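Local coordinates for protein putative oxidoreductase (Klebsiella pneumoniae subsp. pneumoniae MGH 78578, PDB 3E82) that probably acts as a nucleotide-dependent oxidoreductase of the Gfo/Idh/MocA family, with a Rossmann-type domain joined to a C-terminal alpha/beta domain, at residues R127-D132 against N316-V321; A271-D276 against D298-Y303. All blocks are in the same frame, centred on the assembly; numbering follows the deposited sequence.

Contact 1. Residues R127-D132 against N316-V321; sequences RRWDSD and NPVPPV
Arg128 reaches Val318 because its CG stands opposite its own carbonyl carbon (chi1 -58°) and the chain then runs straight out to NE, with chi2 at 178°. Val318 is turned to meet it: with CG1 trans to the backbone N (chi1 -177°), both methyls of the fork face the arginine. CG2 lies over one face of the guanidinium, toward its rim, 3.9 Å from NH1, while CG1 comes to 4.1 Å from NH2. Pro317 O also stands 3.3 Å from Arg128 NH1, but the angle is too poor for a hydrogen bond. The charge is answered elsewhere, through salt bridges from NE to Asp186 of helix 176-192 and from NH2 to Glu322 of helix 320-339. Trp129 adds an apolar flank: its CH2 edge lies 4.4 Å from Val318 CG2, and one ring face rests against CB of Arg128. Each loop is braced from within. Arg127 NE forms a salt bridge with Asp130 OD2 at 2.7 Å, tilted from the guanidinium plane, between the ends of a type I turn, and Val318 N donates to Asn316 OD1 at 3.0 Å. The contact thus joins a type I turn and an Asx turn, each leading into a helix; as Asn316 and Val318 also bond to Leu121 and Ser122 at the edge of the Rossmann-type sheet, it lies where that domain meets the C-terminal alpha/beta domain.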
loop_
_atom_site.group_PDB
_atom_site.type_symbol
_atom_site.label_atom_id
_atom_site.label_comp_id
_atom_site.label_asym_id
_atom_site.label_seq_id
_atom_site.Cartn_x
_atom_site.Cartn_y
_atom_site.Cartn_z
ATOM N N ARG B 127 12.457 8.623 -16.768
ATOM C CA ARG B 127 12.797 7.829 -15.592
ATOM C C ARG B 127 12.984 6.333 -15.850
ATOM O O ARG B 127 13.128 5.548 -14.910
ATOM C CB ARG B 127 11.736 8.054 -14.505
ATOM C CG ARG B 127 11.354 9.531 -14.276
ATOM C CD ARG B 127 12.531 10.387 -13.804
ATOM N NE ARG B 127 13.068 9.927 -12.525
ATOM C CZ ARG B 127 12.558 10.233 -11.332
ATOM N NH1 ARG B 127 11.492 11.020 -11.240
ATOM N NH2 ARG B 127 13.102 9.730 -10.230
ATOM N N ARG B 128 13.005 5.946 -17.122
ATOM C CA ARG B 128 13.170 4.545 -17.505
ATOM C C ARG B 128 14.609 4.066 -17.365
ATOM O O ARG B 128 14.895 2.880 -17.537
ATOM C CB ARG B 128 12.719 4.346 -18.953
ATOM C CG ARG B 128 11.276 4.749 -19.199
ATOM C CD ARG B 128 10.883 4.575 -20.659
ATOM N NE ARG B 128 9.463 4.844 -20.833
ATOM C CZ ARG B 128 8.754 4.516 -21.910
ATOM N NH1 ARG B 128 9.328 3.898 -22.939
ATOM N NH2 ARG B 128 7.458 4.807 -21.953
ATOM N N TRP B 129 15.516 4.984 -17.052
ATOM C CA TRP B 129 16.921 4.627 -16.908
ATOM C C TRP B 129 17.486 4.955 -15.531
ATOM O O TRP B 129 18.690 5.121 -15.371
ATOM C CB TRP B 129 17.719 5.326 -18.009
ATOM C CG TRP B 129 17.203 4.922 -19.352
ATOM C CD1 TRP B 129 17.552 3.807 -20.065
ATOM C CD2 TRP B 129 16.173 5.571 -20.103
ATOM N NE1 TRP B 129 16.800 3.725 -21.213
ATOM C CE2 TRP B 129 15.944 4.794 -21.262
ATOM C CE3 TRP B 129 15.416 6.733 -19.908
ATOM C CZ2 TRP B 129 14.989 5.141 -22.223
ATOM C CZ3 TRP B 129 14.463 7.080 -20.869
ATOM C CH2 TRP B 129 14.261 6.283 -22.011
ATOM N N ASP B 130 16.599 5.051 -14.545
ATOM C CA ASP B 130 16.983 5.338 -13.169
ATOM C C ASP B 130 17.615 4.104 -12.524
ATOM O O ASP B 130 17.204 2.975 -12.792
ATOM C CB ASP B 130 15.756 5.767 -12.362
ATOM C CG ASP B 130 15.335 7.201 -12.650
ATOM O OD1 ASP B 130 15.862 7.795 -13.611
ATOM O OD2 ASP B 130 14.478 7.732 -11.915
ATOM N N SER B 131 18.609 4.335 -11.670
ATOM C CA SER B 131 19.307 3.252 -10.991
ATOM C C SER B 131 18.340 2.324 -10.245
ATOM O O SER B 131 18.419 1.104 -10.393
ATOM C CB SER B 131 20.358 3.819 -10.021
ATOM O OG SER B 131 19.770 4.639 -9.023
ATOM N N ASP B 132 17.421 2.890 -9.463
ATOM C CA ASP B 132 16.469 2.058 -8.725
ATOM C C ASP B 132 15.587 1.222 -9.645
ATOM O O ASP B 132 15.444 0.017 -9.439
ATOM C CB ASP B 132 15.595 2.902 -7.779
ATOM C CG ASP B 132 15.103 4.198 -8.411
ATOM O OD1 ASP B 132 14.966 4.267 -9.654
ATOM O OD2 ASP B 132 14.838 5.144 -7.645
ATOM N N ASN B 316 11.352 4.879 -32.189
ATOM C CA ASN B 316 11.197 5.915 -31.169
ATOM C C ASN B 316 11.286 5.208 -29.812
ATOM O O ASN B 316 10.524 4.282 -29.545
ATOM C CB ASN B 316 9.811 6.551 -31.314
ATOM C CG ASN B 316 9.624 7.786 -30.448
ATOM O OD1 ASN B 316 10.335 7.993 -29.461
ATOM N ND2 ASN B 316 8.636 8.609 -30.812
ATOM N N PRO B 317 12.214 5.624 -28.941
ATOM C CA PRO B 317 12.303 4.951 -27.638
ATOM C C PRO B 317 11.076 5.195 -26.760
ATOM O O PRO B 317 10.752 4.387 -25.883
ATOM C CB PRO B 317 13.574 5.535 -27.034
ATOM C CG PRO B 317 13.570 6.946 -27.580
ATOM C CD PRO B 317 13.193 6.721 -29.038
ATOM N N VAL B 318 10.391 6.309 -26.995
ATOM C CA VAL B 318 9.207 6.635 -26.219
ATOM C C VAL B 318 8.117 7.134 -27.153
ATOM O O VAL B 318 7.900 8.336 -27.278
ATOM C CB VAL B 318 9.503 7.729 -25.180
ATOM C CG1 VAL B 318 8.253 7.997 -24.329
ATOM C CG2 VAL B 318 10.691 7.317 -24.318
ATOM N N PRO B 319 7.438 6.213 -27.849
ATOM C CA PRO B 319 6.368 6.617 -28.768
ATOM C C PRO B 319 5.256 7.335 -28.012
ATOM O O PRO B 319 4.959 7.014 -26.855
ATOM C CB PRO B 319 5.920 5.299 -29.384
ATOM C CG PRO B 319 6.264 4.286 -28.316
ATOM C CD PRO B 319 7.613 4.753 -27.849
ATOM N N PRO B 320 4.629 8.327 -28.657
ATOM C CA PRO B 320 3.552 9.096 -28.026
ATOM C C PRO B 320 2.392 8.293 -27.441
ATOM O O PRO B 320 1.793 8.704 -26.443
ATOM C CB PRO B 320 3.119 10.072 -29.129
ATOM C CG PRO B 320 3.524 9.390 -30.411
ATOM C CD PRO B 320 4.838 8.734 -30.063
ATOM N N VAL B 321 2.074 7.154 -28.046
ATOM C CA VAL B 321 0.987 6.327 -27.538
ATOM C C VAL B 321 1.278 5.817 -26.112
ATOM O O VAL B 321 0.356 5.540 -25.340
ATOM C CB VAL B 321 0.711 5.128 -28.474
ATOM C CG1 VAL B 321 1.871 4.141 -28.438
ATOM C CG2 VAL B 321 -0.593 4.465 -28.083
#

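Contact 2. Residues A271-D276 against D298-Y303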
loop_
_atom_site.group_PDB
_atom_site.type_symbol
_atom_site.label_atom_id
_atom_site.label_comp_id
_atom_site.label_asym_id
_atom_site.label_seq_id
_atom_site.Cartn_x
_atom_site.Cartn_y
_atom_site.Cartn_z
ATOM N N ALA B 271 32.072 11.437 -14.007
ATOM C CA ALA B 271 32.481 10.374 -13.090
ATOM C C ALA B 271 31.407 9.672 -12.266
ATOM O O ALA B 271 31.143 8.480 -12.463
ATOM C CB ALA B 271 33.570 10.900 -12.149
ATOM N N ASP B 272 30.798 10.399 -11.337
ATOM C CA ASP B 272 29.794 9.813 -10.451
ATOM C C ASP B 272 28.338 9.945 -10.901
ATOM O O ASP B 272 27.422 9.671 -10.121
ATOM C CB ASP B 272 29.941 10.413 -9.050
ATOM C CG ASP B 272 31.394 10.506 -8.604
ATOM O OD1 ASP B 272 32.137 9.512 -8.769
ATOM O OD2 ASP B 272 31.789 11.571 -8.083
ATOM N N TRP B 273 28.123 10.356 -12.147
ATOM C CA TRP B 273 26.771 10.521 -12.679
ATOM C C TRP B 273 25.969 9.215 -12.601
ATOM O O TRP B 273 26.426 8.170 -13.050
ATOM C CB TRP B 273 26.846 11.017 -14.136
ATOM C CG TRP B 273 25.518 11.076 -14.867
ATOM C CD1 TRP B 273 25.112 10.275 -15.895
ATOM C CD2 TRP B 273 24.433 11.978 -14.611
ATOM N NE1 TRP B 273 23.840 10.619 -16.295
ATOM C CE2 TRP B 273 23.400 11.660 -15.524
ATOM C CE3 TRP B 273 24.232 13.023 -13.700
ATOM C CZ2 TRP B 273 22.184 12.349 -15.548
ATOM C CZ3 TRP B 273 23.018 13.711 -13.723
ATOM C CH2 TRP B 273 22.011 13.369 -14.643
ATOM N N GLY B 274 24.780 9.282 -12.005
ATOM C CA GLY B 274 23.930 8.106 -11.903
ATOM C C GLY B 274 24.381 6.949 -11.023
ATOM O O GLY B 274 23.738 5.895 -11.009
ATOM N N GLN B 275 25.475 7.120 -10.289
ATOM C CA GLN B 275 25.950 6.050 -9.423
ATOM C C GLN B 275 24.983 5.878 -8.268
ATOM O O GLN B 275 24.416 6.852 -7.773
ATOM C CB GLN B 275 27.355 6.361 -8.899
ATOM C CG GLN B 275 28.428 6.212 -9.970
ATOM C CD GLN B 275 28.522 4.789 -10.491
ATOM O OE1 GLN B 275 28.805 4.561 -11.666
ATOM N NE2 GLN B 275 28.290 3.825 -9.612
ATOM N N ASP B 276 24.794 4.634 -7.844
ATOM C CA ASP B 276 23.882 4.339 -6.749
ATOM C C ASP B 276 24.489 3.263 -5.851
ATOM O O ASP B 276 24.444 2.075 -6.172
ATOM C CB ASP B 276 22.548 3.853 -7.312
ATOM C CG ASP B 276 21.442 3.864 -6.279
ATOM O OD1 ASP B 276 21.754 3.898 -5.068
ATOM O OD2 ASP B 276 20.262 3.830 -6.686
ATOM N N ASP B 298 21.161 6.416 -15.944
ATOM C CA ASP B 298 21.564 7.466 -16.877
ATOM C C ASP B 298 20.461 7.898 -17.833
ATOM O O ASP B 298 20.260 7.294 -18.885
ATOM C CB ASP B 298 22.792 7.036 -17.677
ATOM C CG ASP B 298 23.284 8.129 -18.614
ATOM O OD1 ASP B 298 22.931 9.311 -18.388
ATOM O OD2 ASP B 298 24.030 7.803 -19.566
ATOM N N GLN B 299 19.756 8.963 -17.474
ATOM C CA GLN B 299 18.678 9.451 -18.321
ATOM C C GLN B 299 19.160 10.027 -19.663
ATOM O O GLN B 299 18.349 10.344 -20.529
ATOM C CB GLN B 299 17.826 10.480 -17.560
ATOM C CG GLN B 299 18.535 11.745 -17.143
ATOM C CD GLN B 299 17.668 12.589 -16.219
ATOM O OE1 GLN B 299 16.689 13.201 -16.649
ATOM N NE2 GLN B 299 18.017 12.605 -14.935
ATOM N N ARG B 300 20.473 10.152 -19.844
ATOM C CA ARG B 300 21.000 10.646 -21.113
ATOM C C ARG B 300 20.568 9.641 -22.180
ATOM O O ARG B 300 20.563 9.947 -23.374
ATOM C CB ARG B 300 22.538 10.739 -21.082
ATOM C CG ARG B 300 23.098 11.781 -20.129
ATOM C CD ARG B 300 24.622 11.672 -19.967
ATOM N NE ARG B 300 25.320 11.691 -21.252
ATOM C CZ ARG B 300 25.799 10.614 -21.869
ATOM N NH1 ARG B 300 25.661 9.412 -21.315
ATOM N NH2 ARG B 300 26.411 10.738 -23.045
ATOM N N GLN B 301 20.212 8.431 -21.742
ATOM C CA GLN B 301 19.775 7.389 -22.660
ATOM C C GLN B 301 18.567 7.859 -23.463
ATOM O O GLN B 301 18.426 7.515 -24.636
ATOM C CB GLN B 301 19.419 6.099 -21.908
ATOM C CG GLN B 301 20.616 5.253 -21.473
ATOM C CD GLN B 301 21.401 4.688 -22.653
ATOM O OE1 GLN B 301 20.829 4.098 -23.567
ATOM N NE2 GLN B 301 22.718 4.861 -22.628
ATOM N N TYR B 302 17.693 8.644 -22.837
ATOM C CA TYR B 302 16.522 9.143 -23.554
ATOM C C TYR B 302 16.962 9.876 -24.829
ATOM O O TYR B 302 16.441 9.624 -25.908
ATOM C CB TYR B 302 15.714 10.113 -22.689
ATOM C CG TYR B 302 14.523 10.691 -23.421
ATOM C CD1 TYR B 302 13.319 9.987 -23.496
ATOM C CD2 TYR B 302 14.609 11.925 -24.086
ATOM C CE1 TYR B 302 12.230 10.486 -24.212
ATOM C CE2 TYR B 302 13.518 12.434 -24.810
ATOM C CZ TYR B 302 12.336 11.705 -24.868
ATOM O OH TYR B 302 11.266 12.167 -25.593
ATOM N N TYR B 303 17.918 10.789 -24.694
ATOM C CA TYR B 303 18.396 11.557 -25.836
ATOM C C TYR B 303 19.287 10.754 -26.782
ATOM O O TYR B 303 19.279 10.983 -27.990
ATOM C CB TYR B 303 19.115 12.826 -25.359
ATOM C CG TYR B 303 18.153 13.957 -25.048
ATOM C CD1 TYR B 303 17.367 14.518 -26.053
ATOM C CD2 TYR B 303 17.996 14.438 -23.750
ATOM C CE1 TYR B 303 16.443 15.531 -25.776
ATOM C CE2 TYR B 303 17.072 15.452 -23.455
ATOM C CZ TYR B 303 16.298 15.993 -24.475
ATOM O OH TYR B 303 15.370 16.983 -24.207
#
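Trp273 sits at the second position of a type II beta turn from Asp272 to Gln275, with Gly274 at positive phi in the third, and this turn faces the loop that enters helix 300-310. The indole meets that loop edge on. Its NE1 donates to Asp298 OD1 at 2.6 Å, a short and nearly straight bond (162°) in which the oxygen lies in the ring plane. The carboxylate, swung toward the indole with CG trans to the backbone N (chi1 -177°), is almost perpendicular to the ring, so the indole N-H arrives from above the carboxylate plane. From the opposite face of that plane Arg300 N donates to the same OD1 at 3.0 Å, a capping bond in the turn that leads into the helix. The other oxygen, OD2, offers its syn lone pair to Arg300 NH1 at 2.9 Å, completing a salt bridge. The arginine chain is bent at chi3 (53°), and its CD lies 3.9 Å from Trp273 NE1, while its NE bonds to Ser29. Farther along the indole edge, Gln299 CG packs 4.0 Å from Trp273 CZ2; the amide oxygen of Gln299 is bonded to Asn126. One carboxylate therefore serves as indole acceptor, helix cap and ion-pair partner at once. With OD1 gripped from both faces and OD2 by a guanidinium, its rotation is well fixed, and the three donors would be expected to favour the ionised form.

The centres of contacts 1 and 2 lie about 13 Å apart, and contact 2 is nested in the chain between the two segments of contact 1. They touch directly. Trp129 O and Asp298 N probably form a backbone hydrogen bond; a second, between side chains, probably joins Ser131 OG to Asp276 OD2, while Gln301 and Tyr302 of helix 300-310 pack on Trp129 and Val318 respectively. That helix therefore has contact 2 at its start and contact 1 along its flank, and helix 320-339 follows it. Because Gln299 and Arg300 also lean on helix 17-28 of the Rossmann domain, and Asn316 on strand 121-123, the pair of contacts lies where the two domains meet.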